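Local atomic coordinates of glutathione synthetase-like effector 30 (Gpa-GSS30-apo) (Globodera pallida, PDB entry 5OET), a protein that acts as a glutathione synthetase-like effector of a plant-parasitic nematode and probably arose from the housekeeping ligase that joins gamma-glutamylcysteine to glycine using ATP. Residues A[106-111]-A[163-168]; A[99-104]-A[496-501]; A[39-42]-A[46-49]; A[48-53]-A[89-94]; A[145-150]-A[326-331]. One frame throughout, in Å; residues are numbered along the deposited sequence.

Interaction 1 of 5, residues A[106-111]-A[163-168]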
# COMPACT_ATOMS: atom_id res chain seq x y z
N ASP A 106 19.67 0.26 -22.84
CA ASP A 106 20.90 0.93 -23.29
C ASP A 106 20.67 2.15 -24.18
O ASP A 106 21.49 3.07 -24.18
CB ASP A 106 21.82 -0.06 -24.03
CG ASP A 106 22.48 -1.10 -23.11
OD1 ASP A 106 22.66 -0.81 -21.90
OD2 ASP A 106 22.80 -2.22 -23.60
N VAL A 107 19.59 2.16 -24.95
CA VAL A 107 19.35 3.23 -25.92
C VAL A 107 18.62 4.45 -25.31
O VAL A 107 18.50 5.51 -25.95
CB VAL A 107 18.62 2.69 -27.18
CG1 VAL A 107 17.12 2.47 -26.94
CG2 VAL A 107 18.86 3.58 -28.37
N GLN A 108 18.17 4.31 -24.05
CA GLN A 108 17.39 5.35 -23.40
C GLN A 108 18.13 6.67 -23.29
O GLN A 108 17.56 7.71 -23.56
CB GLN A 108 16.89 4.91 -22.01
CG GLN A 108 15.74 5.75 -21.46
CD GLN A 108 14.52 5.80 -22.40
OE1 GLN A 108 13.73 6.75 -22.35
NE2 GLN A 108 14.36 4.78 -23.26
N LYS A 109 19.41 6.62 -22.92
CA LYS A 109 20.24 7.84 -22.87
C LYS A 109 20.21 8.58 -24.23
O LYS A 109 19.94 9.78 -24.30
CB LYS A 109 21.67 7.48 -22.46
CG LYS A 109 22.54 8.64 -22.03
CD LYS A 109 24.02 8.27 -22.11
CE LYS A 109 24.94 9.48 -21.97
NZ LYS A 109 24.94 10.04 -20.58
N ALA A 110 20.45 7.84 -25.31
CA ALA A 110 20.38 8.37 -26.68
C ALA A 110 19.00 8.93 -27.02
O ALA A 110 18.87 9.95 -27.69
CB ALA A 110 20.73 7.28 -27.67
N MET A 111 17.98 8.22 -26.59
CA MET A 111 16.60 8.59 -26.90
C MET A 111 16.20 9.93 -26.23
O MET A 111 15.57 10.78 -26.85
CB MET A 111 15.65 7.47 -26.49
CG MET A 111 14.47 7.35 -27.42
SD MET A 111 14.87 6.36 -28.85
CE MET A 111 13.81 7.16 -30.08
N PHE A 163 13.04 16.83 -17.91
CA PHE A 163 12.51 16.11 -19.06
C PHE A 163 12.55 14.62 -18.77
O PHE A 163 13.62 14.03 -18.71
CB PHE A 163 13.34 16.50 -20.28
CG PHE A 163 13.10 15.65 -21.48
CD1 PHE A 163 11.81 15.27 -21.85
CD2 PHE A 163 14.18 15.24 -22.27
CE1 PHE A 163 11.61 14.47 -22.97
CE2 PHE A 163 13.99 14.45 -23.38
CZ PHE A 163 12.71 14.06 -23.74
N CYS A 164 11.37 14.05 -18.54
CA CYS A 164 11.20 12.63 -18.23
C CYS A 164 10.44 11.99 -19.40
O CYS A 164 9.47 12.55 -19.90
CB CYS A 164 10.44 12.41 -16.90
SG CYS A 164 11.34 12.73 -15.33
N GLN A 165 10.91 10.81 -19.81
CA GLN A 165 10.38 10.12 -20.98
C GLN A 165 10.11 8.67 -20.64
O GLN A 165 10.80 8.10 -19.81
CB GLN A 165 11.40 10.20 -22.12
CG GLN A 165 10.85 10.09 -23.53
CD GLN A 165 11.97 10.10 -24.56
OE1 GLN A 165 12.83 9.22 -24.55
NE2 GLN A 165 11.98 11.09 -25.45
N ARG A 166 9.07 8.11 -21.26
CA ARG A 166 8.85 6.67 -21.31
C ARG A 166 8.80 6.27 -22.77
O ARG A 166 7.92 6.70 -23.49
CB ARG A 166 7.56 6.26 -20.58
CG ARG A 166 7.60 4.81 -20.06
CD ARG A 166 6.27 4.34 -19.48
NE ARG A 166 5.22 4.28 -20.51
CZ ARG A 166 3.97 4.76 -20.41
NH1 ARG A 166 3.51 5.36 -19.30
NH2 ARG A 166 3.17 4.65 -21.46
N ALA A 167 9.78 5.48 -23.21
CA ALA A 167 9.79 4.88 -24.56
C ALA A 167 9.19 3.49 -24.46
O ALA A 167 9.61 2.72 -23.59
CB ALA A 167 11.22 4.77 -25.07
N ASP A 168 8.23 3.16 -25.31
CA ASP A 168 7.61 1.84 -25.34
C ASP A 168 8.13 0.95 -26.50
O ASP A 168 8.36 1.42 -27.60
CB ASP A 168 6.09 1.99 -25.38
CG ASP A 168 5.52 2.63 -24.09
OD1 ASP A 168 6.23 2.70 -23.07
OD2 ASP A 168 4.36 3.09 -24.10

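Interaction 2 of 5, residues A[99-104]-A[496-501]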
# COMPACT_ATOMS: atom_id res chain seq x y z
N LYS A 99 18.38 -10.00 -24.36
CA LYS A 99 19.18 -9.10 -25.21
C LYS A 99 18.41 -7.85 -25.56
O LYS A 99 18.97 -6.76 -25.50
CB LYS A 99 19.73 -9.81 -26.46
CG LYS A 99 21.06 -10.50 -26.16
CD LYS A 99 21.53 -11.50 -27.21
CE LYS A 99 22.67 -12.32 -26.63
NZ LYS A 99 23.68 -12.70 -27.67
N LEU A 100 17.13 -8.03 -25.87
CA LEU A 100 16.27 -6.92 -26.30
C LEU A 100 15.95 -5.94 -25.16
O LEU A 100 15.87 -4.73 -25.36
CB LEU A 100 14.96 -7.45 -26.92
CG LEU A 100 15.08 -8.49 -28.04
CD1 LEU A 100 13.72 -8.67 -28.69
CD2 LEU A 100 16.15 -8.16 -29.06
N PHE A 101 15.77 -6.47 -23.96
CA PHE A 101 15.60 -5.63 -22.78
C PHE A 101 16.84 -4.79 -22.56
O PHE A 101 16.73 -3.61 -22.29
CB PHE A 101 15.33 -6.49 -21.55
CG PHE A 101 15.26 -5.71 -20.28
CD1 PHE A 101 14.06 -5.19 -19.83
CD2 PHE A 101 16.41 -5.50 -19.51
CE1 PHE A 101 13.99 -4.47 -18.64
CE2 PHE A 101 16.35 -4.77 -18.32
CZ PHE A 101 15.13 -4.27 -17.89
N GLN A 102 18.00 -5.40 -22.65
CA GLN A 102 19.24 -4.65 -22.52
C GLN A 102 19.37 -3.64 -23.67
O GLN A 102 19.78 -2.52 -23.45
CB GLN A 102 20.45 -5.60 -22.43
CG GLN A 102 21.67 -5.04 -21.71
CD GLN A 102 21.33 -4.39 -20.37
OE1 GLN A 102 21.82 -3.30 -20.07
NE2 GLN A 102 20.46 -5.04 -19.58
N GLN A 103 18.98 -4.02 -24.87
CA GLN A 103 18.98 -3.11 -26.01
C GLN A 103 18.07 -1.89 -25.75
O GLN A 103 18.45 -0.76 -26.10
CB GLN A 103 18.54 -3.85 -27.28
CG GLN A 103 18.86 -3.16 -28.58
CD GLN A 103 18.17 -3.81 -29.77
OE1 GLN A 103 17.83 -5.00 -29.76
NE2 GLN A 103 17.97 -3.01 -30.83
N ALA A 104 16.90 -2.11 -25.14
CA ALA A 104 15.99 -1.00 -24.81
C ALA A 104 16.51 -0.09 -23.68
O ALA A 104 16.42 1.14 -23.74
CB ALA A 104 14.62 -1.53 -24.44
N THR A 496 17.83 4.76 -15.02
CA THR A 496 16.78 4.23 -15.87
C THR A 496 15.82 3.40 -15.06
O THR A 496 16.16 2.92 -13.97
CB THR A 496 17.32 3.34 -16.99
OG1 THR A 496 18.37 2.53 -16.45
CG2 THR A 496 17.82 4.20 -18.13
N GLY A 497 14.60 3.28 -15.59
CA GLY A 497 13.56 2.44 -15.02
C GLY A 497 12.87 1.64 -16.12
O GLY A 497 13.12 1.88 -17.30
N HIS A 498 12.00 0.72 -15.73
CA HIS A 498 11.32 -0.13 -16.71
C HIS A 498 10.06 -0.77 -16.16
O HIS A 498 10.01 -1.17 -15.00
CB HIS A 498 12.27 -1.22 -17.22
CG HIS A 498 12.71 -2.16 -16.16
ND1 HIS A 498 13.80 -1.93 -15.35
CD2 HIS A 498 12.17 -3.33 -15.74
CE1 HIS A 498 13.92 -2.93 -14.48
NE2 HIS A 498 12.95 -3.79 -14.71
N MET A 499 9.07 -0.90 -17.02
CA MET A 499 7.78 -1.49 -16.69
C MET A 499 7.31 -2.31 -17.88
O MET A 499 7.95 -2.30 -18.94
CB MET A 499 6.78 -0.37 -16.44
CG MET A 499 6.53 0.48 -17.69
SD MET A 499 4.98 1.34 -17.58
CE MET A 499 3.86 -0.01 -17.77
N MET A 500 6.18 -2.96 -17.72
CA MET A 500 5.63 -3.77 -18.81
C MET A 500 4.12 -3.77 -18.73
O MET A 500 3.55 -3.62 -17.66
CB MET A 500 6.19 -5.18 -18.73
CG MET A 500 5.88 -6.09 -19.89
SD MET A 500 7.02 -7.51 -19.93
CE MET A 500 8.39 -6.72 -20.74
N LYS A 501 3.48 -3.89 -19.87
CA LYS A 501 2.03 -3.98 -19.94
C LYS A 501 1.70 -5.06 -20.95
O LYS A 501 2.26 -5.06 -22.02
CB LYS A 501 1.41 -2.64 -20.36
CG LYS A 501 1.36 -1.59 -19.26
CD LYS A 501 -0.00 -1.47 -18.56
CE LYS A 501 -0.93 -0.47 -19.25
NZ LYS A 501 -2.23 -0.32 -18.53

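Interaction 3 of 5, residues A[39-42]-A[46-49]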
# COMPACT_ATOMS: atom_id res chain seq x y z
N ASN A 39 4.15 -23.63 -16.95
CA ASN A 39 4.97 -24.67 -16.26
C ASN A 39 5.36 -24.33 -14.82
O ASN A 39 6.13 -25.07 -14.20
CB ASN A 39 6.25 -24.99 -17.06
CG ASN A 39 5.96 -25.47 -18.46
OD1 ASN A 39 6.75 -25.25 -19.37
ND2 ASN A 39 4.81 -26.10 -18.65
N ILE A 40 4.86 -23.23 -14.28
CA ILE A 40 4.97 -22.95 -12.85
C ILE A 40 3.93 -23.78 -12.11
O ILE A 40 4.28 -24.53 -11.21
CB ILE A 40 4.75 -21.44 -12.55
CG1 ILE A 40 5.86 -20.62 -13.23
CG2 ILE A 40 4.70 -21.20 -11.05
CD1 ILE A 40 5.67 -19.12 -13.14
N GLU A 41 2.66 -23.63 -12.49
CA GLU A 41 1.53 -24.23 -11.78
C GLU A 41 0.31 -24.30 -12.70
O GLU A 41 0.05 -23.36 -13.46
CB GLU A 41 1.20 -23.43 -10.50
CG GLU A 41 0.08 -23.98 -9.61
CD GLU A 41 0.40 -25.33 -8.95
OE1 GLU A 41 1.27 -25.36 -8.05
OE2 GLU A 41 -0.24 -26.38 -9.30
N GLN A 42 -0.40 -25.42 -12.65
CA GLN A 42 -1.65 -25.63 -13.42
C GLN A 42 -2.84 -26.16 -12.60
O GLN A 42 -3.87 -26.48 -13.17
CB GLN A 42 -1.39 -26.55 -14.64
CG GLN A 42 -1.96 -25.98 -15.94
CD GLN A 42 -1.11 -24.84 -16.45
OE1 GLN A 42 -1.54 -23.69 -16.52
NE2 GLN A 42 0.13 -25.15 -16.77
N ILE A 46 -5.11 -23.80 -6.78
CA ILE A 46 -3.90 -23.11 -6.36
C ILE A 46 -3.71 -21.77 -7.09
O ILE A 46 -3.37 -20.76 -6.46
CB ILE A 46 -2.66 -23.99 -6.53
CG1 ILE A 46 -2.78 -25.26 -5.65
CG2 ILE A 46 -1.38 -23.24 -6.18
CD1 ILE A 46 -2.95 -25.00 -4.16
N LEU A 47 -3.93 -21.74 -8.40
CA LEU A 47 -3.86 -20.47 -9.14
C LEU A 47 -4.85 -19.44 -8.62
O LEU A 47 -4.51 -18.25 -8.52
CB LEU A 47 -4.08 -20.67 -10.65
CG LEU A 47 -2.92 -21.35 -11.37
CD1 LEU A 47 -3.31 -21.77 -12.79
CD2 LEU A 47 -1.70 -20.45 -11.39
N LEU A 48 -6.07 -19.89 -8.29
CA LEU A 48 -7.06 -19.02 -7.68
C LEU A 48 -6.53 -18.47 -6.37
O LEU A 48 -6.57 -17.26 -6.14
CB LEU A 48 -8.39 -19.74 -7.47
CG LEU A 48 -9.39 -18.95 -6.60
CD1 LEU A 48 -9.75 -17.61 -7.23
CD2 LEU A 48 -10.60 -19.78 -6.28
N GLU A 49 -6.00 -19.34 -5.51
CA GLU A 49 -5.46 -18.90 -4.20
C GLU A 49 -4.28 -17.95 -4.36
O GLU A 49 -4.14 -17.04 -3.56
CB GLU A 49 -5.10 -20.07 -3.30
CG GLU A 49 -6.33 -20.78 -2.77
CD GLU A 49 -6.04 -22.01 -1.89
OE1 GLU A 49 -6.54 -23.12 -2.20
OE2 GLU A 49 -5.31 -21.87 -0.86

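Interaction 4 of 5, residues A[48-53]-A[89-94]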
# COMPACT_ATOMS: atom_id res chain seq x y z
N LEU A 48 -6.07 -19.89 -8.29
CA LEU A 48 -7.06 -19.02 -7.68
C LEU A 48 -6.53 -18.47 -6.37
O LEU A 48 -6.57 -17.26 -6.14
CB LEU A 48 -8.39 -19.74 -7.47
CG LEU A 48 -9.39 -18.95 -6.60
CD1 LEU A 48 -9.75 -17.61 -7.23
CD2 LEU A 48 -10.60 -19.78 -6.28
N GLU A 49 -6.00 -19.34 -5.51
CA GLU A 49 -5.46 -18.90 -4.20
C GLU A 49 -4.28 -17.95 -4.36
O GLU A 49 -4.14 -17.04 -3.56
CB GLU A 49 -5.10 -20.07 -3.30
CG GLU A 49 -6.33 -20.78 -2.77
CD GLU A 49 -6.04 -22.01 -1.89
OE1 GLU A 49 -6.54 -23.12 -2.20
OE2 GLU A 49 -5.31 -21.87 -0.86
N GLN A 50 -3.47 -18.14 -5.38
CA GLN A 50 -2.37 -17.21 -5.64
C GLN A 50 -2.85 -15.88 -6.23
O GLN A 50 -2.22 -14.85 -6.00
CB GLN A 50 -1.34 -17.86 -6.56
CG GLN A 50 -0.57 -18.99 -5.90
CD GLN A 50 0.39 -19.72 -6.83
OE1 GLN A 50 1.15 -20.55 -6.39
NE2 GLN A 50 0.34 -19.41 -8.13
N SER A 51 -3.93 -15.92 -7.00
CA SER A 51 -4.59 -14.69 -7.46
C SER A 51 -5.01 -13.80 -6.31
O SER A 51 -4.76 -12.61 -6.34
CB SER A 51 -5.84 -15.01 -8.27
OG SER A 51 -5.47 -15.28 -9.58
N LEU A 52 -5.72 -14.39 -5.34
CA LEU A 52 -6.21 -13.63 -4.19
C LEU A 52 -5.06 -13.06 -3.37
O LEU A 52 -5.12 -11.94 -2.92
CB LEU A 52 -7.11 -14.48 -3.32
CG LEU A 52 -8.40 -14.93 -3.98
CD1 LEU A 52 -9.14 -15.87 -3.05
CD2 LEU A 52 -9.30 -13.76 -4.37
N ASP A 53 -4.01 -13.86 -3.21
CA ASP A 53 -2.78 -13.45 -2.55
C ASP A 53 -2.13 -12.28 -3.25
O ASP A 53 -1.74 -11.32 -2.61
CB ASP A 53 -1.80 -14.63 -2.47
CG ASP A 53 -0.38 -14.19 -2.10
OD1 ASP A 53 0.32 -13.59 -2.95
OD2 ASP A 53 0.06 -14.44 -0.96
N LEU A 89 -3.44 -6.92 -13.08
CA LEU A 89 -2.06 -7.39 -13.10
C LEU A 89 -1.99 -8.80 -13.66
O LEU A 89 -2.97 -9.56 -13.64
CB LEU A 89 -1.50 -7.37 -11.68
CG LEU A 89 -2.26 -8.19 -10.60
CD1 LEU A 89 -1.62 -9.54 -10.35
CD2 LEU A 89 -2.36 -7.46 -9.26
N SER A 90 -0.83 -9.14 -14.19
CA SER A 90 -0.56 -10.51 -14.57
C SER A 90 -0.10 -11.17 -13.29
O SER A 90 0.55 -10.52 -12.45
CB SER A 90 0.51 -10.57 -15.64
OG SER A 90 1.70 -9.98 -15.16
N LEU A 91 -0.43 -12.45 -13.12
CA LEU A 91 -0.10 -13.17 -11.90
C LEU A 91 1.41 -13.38 -11.76
O LEU A 91 1.97 -13.25 -10.66
CB LEU A 91 -0.82 -14.51 -11.85
CG LEU A 91 -0.73 -15.33 -10.55
CD1 LEU A 91 -1.21 -14.57 -9.33
CD2 LEU A 91 -1.55 -16.60 -10.67
N TYR A 92 2.05 -13.68 -12.89
CA TYR A 92 3.45 -13.99 -12.93
C TYR A 92 4.09 -13.11 -13.98
O TYR A 92 3.40 -12.62 -14.89
CB TYR A 92 3.67 -15.48 -13.26
CG TYR A 92 3.36 -16.40 -12.10
CD1 TYR A 92 4.21 -16.45 -11.00
CD2 TYR A 92 2.20 -17.19 -12.09
CE1 TYR A 92 3.93 -17.27 -9.92
CE2 TYR A 92 1.90 -18.03 -11.00
CZ TYR A 92 2.78 -18.06 -9.91
OH TYR A 92 2.54 -18.87 -8.82
N PRO A 93 5.40 -12.89 -13.86
CA PRO A 93 6.06 -12.05 -14.84
C PRO A 93 6.13 -12.76 -16.18
O PRO A 93 6.33 -13.97 -16.22
CB PRO A 93 7.45 -11.79 -14.24
CG PRO A 93 7.65 -12.84 -13.22
CD PRO A 93 6.32 -13.39 -12.82
N SER A 94 5.89 -12.03 -17.26
CA SER A 94 5.87 -12.62 -18.61
C SER A 94 7.31 -12.74 -19.09
O SER A 94 8.13 -11.87 -18.78
CB SER A 94 5.07 -11.75 -19.57
OG SER A 94 3.68 -11.80 -19.28

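Interaction 5 of 5, residues A[145-150]-A[326-331]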
# COMPACT_ATOMS: atom_id res chain seq x y z
N VAL A 145 1.45 25.93 -31.65
CA VAL A 145 2.39 26.86 -32.29
C VAL A 145 2.00 28.32 -32.00
O VAL A 145 2.84 29.11 -31.60
CB VAL A 145 2.50 26.61 -33.82
CG1 VAL A 145 3.18 27.78 -34.54
CG2 VAL A 145 3.26 25.32 -34.08
N LYS A 146 0.73 28.65 -32.22
CA LYS A 146 0.17 29.99 -31.91
C LYS A 146 0.61 30.46 -30.50
O LYS A 146 1.06 31.58 -30.35
CB LYS A 146 -1.36 29.96 -32.07
CG LYS A 146 -2.20 31.03 -31.37
CD LYS A 146 -1.91 32.45 -31.85
CE LYS A 146 -2.62 33.46 -30.93
NZ LYS A 146 -2.45 34.89 -31.32
N ARG A 147 0.51 29.58 -29.51
CA ARG A 147 0.91 29.89 -28.14
C ARG A 147 2.41 30.13 -27.99
O ARG A 147 2.83 31.21 -27.56
CB ARG A 147 0.50 28.76 -27.20
CG ARG A 147 -0.99 28.53 -27.08
CD ARG A 147 -1.61 29.41 -26.01
NE ARG A 147 -2.98 28.99 -25.75
CZ ARG A 147 -3.76 29.47 -24.78
NH1 ARG A 147 -3.32 30.41 -23.95
NH2 ARG A 147 -4.99 28.99 -24.64
N LEU A 148 3.22 29.13 -28.35
CA LEU A 148 4.69 29.21 -28.24
C LEU A 148 5.28 30.48 -28.90
O LEU A 148 6.29 31.01 -28.44
CB LEU A 148 5.34 27.95 -28.84
CG LEU A 148 5.59 26.73 -27.94
CD1 LEU A 148 4.44 26.45 -27.00
CD2 LEU A 148 5.86 25.50 -28.79
N ASP A 149 4.62 30.94 -29.97
CA ASP A 149 4.98 32.17 -30.69
C ASP A 149 4.79 33.45 -29.84
O ASP A 149 5.54 34.41 -30.00
CB ASP A 149 4.18 32.31 -32.02
CG ASP A 149 4.81 31.53 -33.22
OD1 ASP A 149 5.77 30.75 -33.06
OD2 ASP A 149 4.31 31.73 -34.35
N GLY A 150 3.79 33.48 -28.95
CA GLY A 150 3.64 34.57 -27.97
C GLY A 150 4.82 34.77 -27.02
O GLY A 150 5.04 35.88 -26.52
N LEU A 326 -3.91 29.57 -17.87
CA LEU A 326 -3.08 29.37 -16.69
C LEU A 326 -1.85 28.53 -17.00
O LEU A 326 -0.75 28.90 -16.59
CB LEU A 326 -3.90 28.69 -15.59
CG LEU A 326 -3.18 28.42 -14.26
CD1 LEU A 326 -2.74 29.73 -13.61
CD2 LEU A 326 -4.10 27.62 -13.36
N ASN A 327 -2.04 27.41 -17.70
CA ASN A 327 -0.91 26.53 -18.13
C ASN A 327 0.22 27.27 -18.84
O ASN A 327 1.39 26.96 -18.62
CB ASN A 327 -1.38 25.35 -19.01
CG ASN A 327 -1.38 24.01 -18.28
OD1 ASN A 327 -0.32 23.48 -17.90
ND2 ASN A 327 -2.57 23.46 -18.09
N PHE A 328 -0.10 28.25 -19.68
CA PHE A 328 0.93 29.01 -20.40
C PHE A 328 1.42 30.22 -19.61
O PHE A 328 2.56 30.63 -19.79
CB PHE A 328 0.47 29.35 -21.83
CG PHE A 328 0.56 28.18 -22.78
CD1 PHE A 328 -0.38 27.15 -22.74
CD2 PHE A 328 1.61 28.09 -23.70
CE1 PHE A 328 -0.29 26.06 -23.60
CE2 PHE A 328 1.70 27.01 -24.57
CZ PHE A 328 0.75 26.00 -24.52
N VAL A 329 0.57 30.76 -18.73
CA VAL A 329 1.03 31.68 -17.68
C VAL A 329 2.07 30.99 -16.76
O VAL A 329 3.09 31.59 -16.41
CB VAL A 329 -0.15 32.28 -16.87
CG1 VAL A 329 0.28 32.86 -15.53
CG2 VAL A 329 -0.85 33.35 -17.71
N ILE A 330 1.84 29.73 -16.40
CA ILE A 330 2.86 28.92 -15.70
C ILE A 330 4.09 28.67 -16.60
O ILE A 330 5.22 28.74 -16.14
CB ILE A 330 2.29 27.56 -15.24
CG1 ILE A 330 1.20 27.76 -14.18
CG2 ILE A 330 3.39 26.66 -14.68
CD1 ILE A 330 0.26 26.58 -14.08
N ASP A 331 3.85 28.35 -17.87
CA ASP A 331 4.93 28.03 -18.81
C ASP A 331 5.87 29.21 -19.06
O ASP A 331 7.08 29.00 -19.24
CB ASP A 331 4.37 27.50 -20.15
CG ASP A 331 5.30 26.49 -20.82
OD1 ASP A 331 6.24 26.90 -21.53
OD2 ASP A 331 5.09 25.28 -20.60

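Interaction 1 of 5, residues A[106-111]-A[163-168]
Gln108 and Met111, one helical turn apart, face Gln165 and Ala167 on the strand, and no hydrogen bond crosses between the two segments. Among the polar groups, OE1 of Gln108 lies 3.4 Å from OE1 of Gln165, but as modelled both are acceptors, so the pair is not a hydrogen bond. The two amide planes stand 81° apart, so the groups meet across one another rather than stacking. On its other branch the amide of Gln165 is engaged, NE2 bonding to His347.

Van der Waals contacts between polar tips and carbon atoms supply the rest. NE2 of Gln108 rests 3.6 Å from the methyl CB of Ala167; with CG anti to the backbone N (chi1 -162°) and a bend at the next bond, the chain reaches down to the strand. Met111 brings CG within 3.8 Å of OE1 of Gln165, the two side chains crossing at about a right angle.

Arg166 points away from the helix and grips Asp168 side-on, with NE 3.2 Å from OD1 and NH2 3.3 Å from OD2. Alternating Gln165, Arg166 and Ala167 thus serve different faces of strand 160-173, as expected for an alpha/beta layer in which helix 98-119 covers one face of the large mixed sheet of the glutathione synthetase fold.

Interaction 2 of 5, residues A[99-104]-A[496-501]
Phe101 meets His498 in a T-shaped pair, and this one pair accounts for the direct contact between the two segments. Followed from its start, the helical segment first presents Leu100, which is turned elsewhere and packs on Tyr179 and Ala171 of neighbouring strands. Phe101 comes next and points to the strand. Its CG lies anti to the backbone N (chi1 175°), which carries the ring outward from the helix so that the far end, CE1 and CZ, leads.

That leading edge is set over a face of the imidazole. CE1 of Phe101 is 3.6 Å from CD2 of His498, and CZ lies 3.6 Å above the imidazole plane, over its centre. The ring centroids are 4.8 Å apart and the planes stand at 89°, the geometry of an edge-to-face stack with Phe101 as the edge and His498 as the face. The imidazole takes the position between its own backbone N and carbonyl carbon (chi1 63°), and is tethered at its rim by a weak hydrogen bond from NE2 to the carbonyl O of Pro221; the backbone N of His498 bonds to Asp223.

Further on, Ala104 turns to the sheet beyond this pair, against Leu475 and Ile477 of strand 469-484 and Leu181 of strand 179-188. Helix 98-119 therefore lies on the large mixed sheet, where Phe101 also touches Leu475 and Leu524 of strand 517-524, and His498 also touches Pro522 of that same strand, which pairs antiparallel with strand 490-504.

Interaction 3 of 5, residues A[39-42]-A[46-49]
Glu41 folds back on Ile46 and Leu47, so that the loop leading into helix 44-59 packs against the first turns of the helix it precedes. This N-terminal flank of helix 44-59 buries 179 Å² in all, with no hydrogen bond between the segments, and three residues carry most of it.

Glu41 contributes the largest share. Its CG is anti to the backbone N (chi1 -177°) and the chain then bends (chi2 66°), laying the aliphatic part and carboxylate beside Ile46. CG of Glu41 comes within 3.8 Å of CG2 of Ile46, and OE1 of Glu41 is 3.9 Å from the same methyl. The carboxylate is not without a polar partner, since OE2 bonds to the backbone N of Asp43, within the turn that joins the segments; Asp43 in turn reaches Ile46 N through a weak hydrogen bond from that nitrogen to OD1.

Leu47 is the second. Both of its methyls lie close to the carbonyl O of Glu41, CD1 at 3.8 Å and CD2 at 4.0 Å, and CD2 is 4.3 Å from Glu41 CB. Ile46, the third, points its CB to the loop while the end of its side chain leads away from it; Ile46 also packs on Arg280 of the second subunit. One turn on, Glu49 forms salt bridges to Arg280 and Arg290 of that subunit, which places this helix start at the dimer interface.

Gln42 adds a lighter touch and holds Asn468 through OE1; its CA lies 4.2 Å from CD1 of Leu47.

Interaction 4 of 5, residues A[48-53]-A[89-94]
Helix 44-59 packs on the loop that leaves strand 83-90, where Leu91 and Tyr92 meet Gln50 and Ser51. Leu91 and Gln50 carry most of the contact in nearly equal shares. With CG of Leu91 anti to the backbone N (chi1 -173°), its branched end reaches the helix backbone: CD1 is 3.5 Å from the carbonyl O of Gln50 and 3.8 Å from the backbone N of Ser51. The second methyl, CD2, lies 4.3 Å from OG of Ser51, an OG that has a weak hydrogen bond to the carbonyl O of Leu47 one turn earlier. On the amide side, CD2 of Leu91 is 4.2 Å from NE2 of Gln50.

Gln50 extends its chain from the helix to the hydroxyl end of Tyr92. NE2 of Gln50 is modelled too close to OH of Tyr92, so the details of that meeting are doubtful. The nearest backbone approach of the two segments is between the CA atoms of Ser51 and Leu91, 6.5 Å apart.

Around this contact, Ser51 and Leu89 pack on Val459 of strand 454-459, which pairs with strand 83-90, while Leu91 and Asp53 both touch Met207 of helix 196-210. Asp53 also makes a salt bridge to Arg206 there, and Leu52 and Asp53 pack on Arg263 of the second subunit.

Interaction 5 of 5, residues A[145-150]-A[326-331]
Two short helices touch here through one aromatic ring: Phe328 of helix 325-331 is embraced by Arg147 and Leu148 of helix 141-150, a CH-pi and apolar packing contact whose centre lies about 23 Å from the centre of the chain. The evidence lies in the arginine chain. Its methylene CD stands 4.0 Å from the centroid of the Phe328 ring and 7° off the ring normal, squarely over a face, while CB of Arg147 lies 3.4 Å from CE2 of Phe328. The bend at chi2 (-87°) folds the chain over the ring instead of letting it run past, and the guanidinium ends nearly parallel to the ring, the planes 18° apart. Its NH1 forms a salt bridge to Asp325, the first residue of helix 325-331, which holds the arginine head beside that helix's start.

Helix 325-331 occupies the crossover position of a beta-alpha-beta unit: strand 306-314 precedes it, strand 336-337 follows, and the two strands run parallel. Ile330 packs on Val311 of the first of these, and Phe328 stacks with Tyr341.

Leu148 closes on the ring from another direction. Its CD1 is in the ring plane, at the edge, 3.7 Å from CE2 of Phe328, the same atom that CB of Arg147 approaches. Leu148 also packs on Tyr122, which lies on helix 122-127.

How the interactions relate
From the N terminus, interaction 3 closes a tight turn, and interaction 4 starts from the same helix, sharing Leu48 and Glu49, to close a loop at residues 89-94; CD1 of Ile40 touches CD1 of Tyr92 at 3.7 Å. Both touch the second subunit. Helix 98-119 then carries interactions 2 and 1. The long closure of interaction 2, from residue 104 to 496, encloses both interaction 1 and interaction 5, and those two cross each other along the chain. Interactions 1, 2 and 4 reach one large mixed sheet, 1 and 2 touching directly, whereas interaction 5 ties helix 141-150 to a separate sheet's crossover helix, its centre about 54 Å from that of interaction 3.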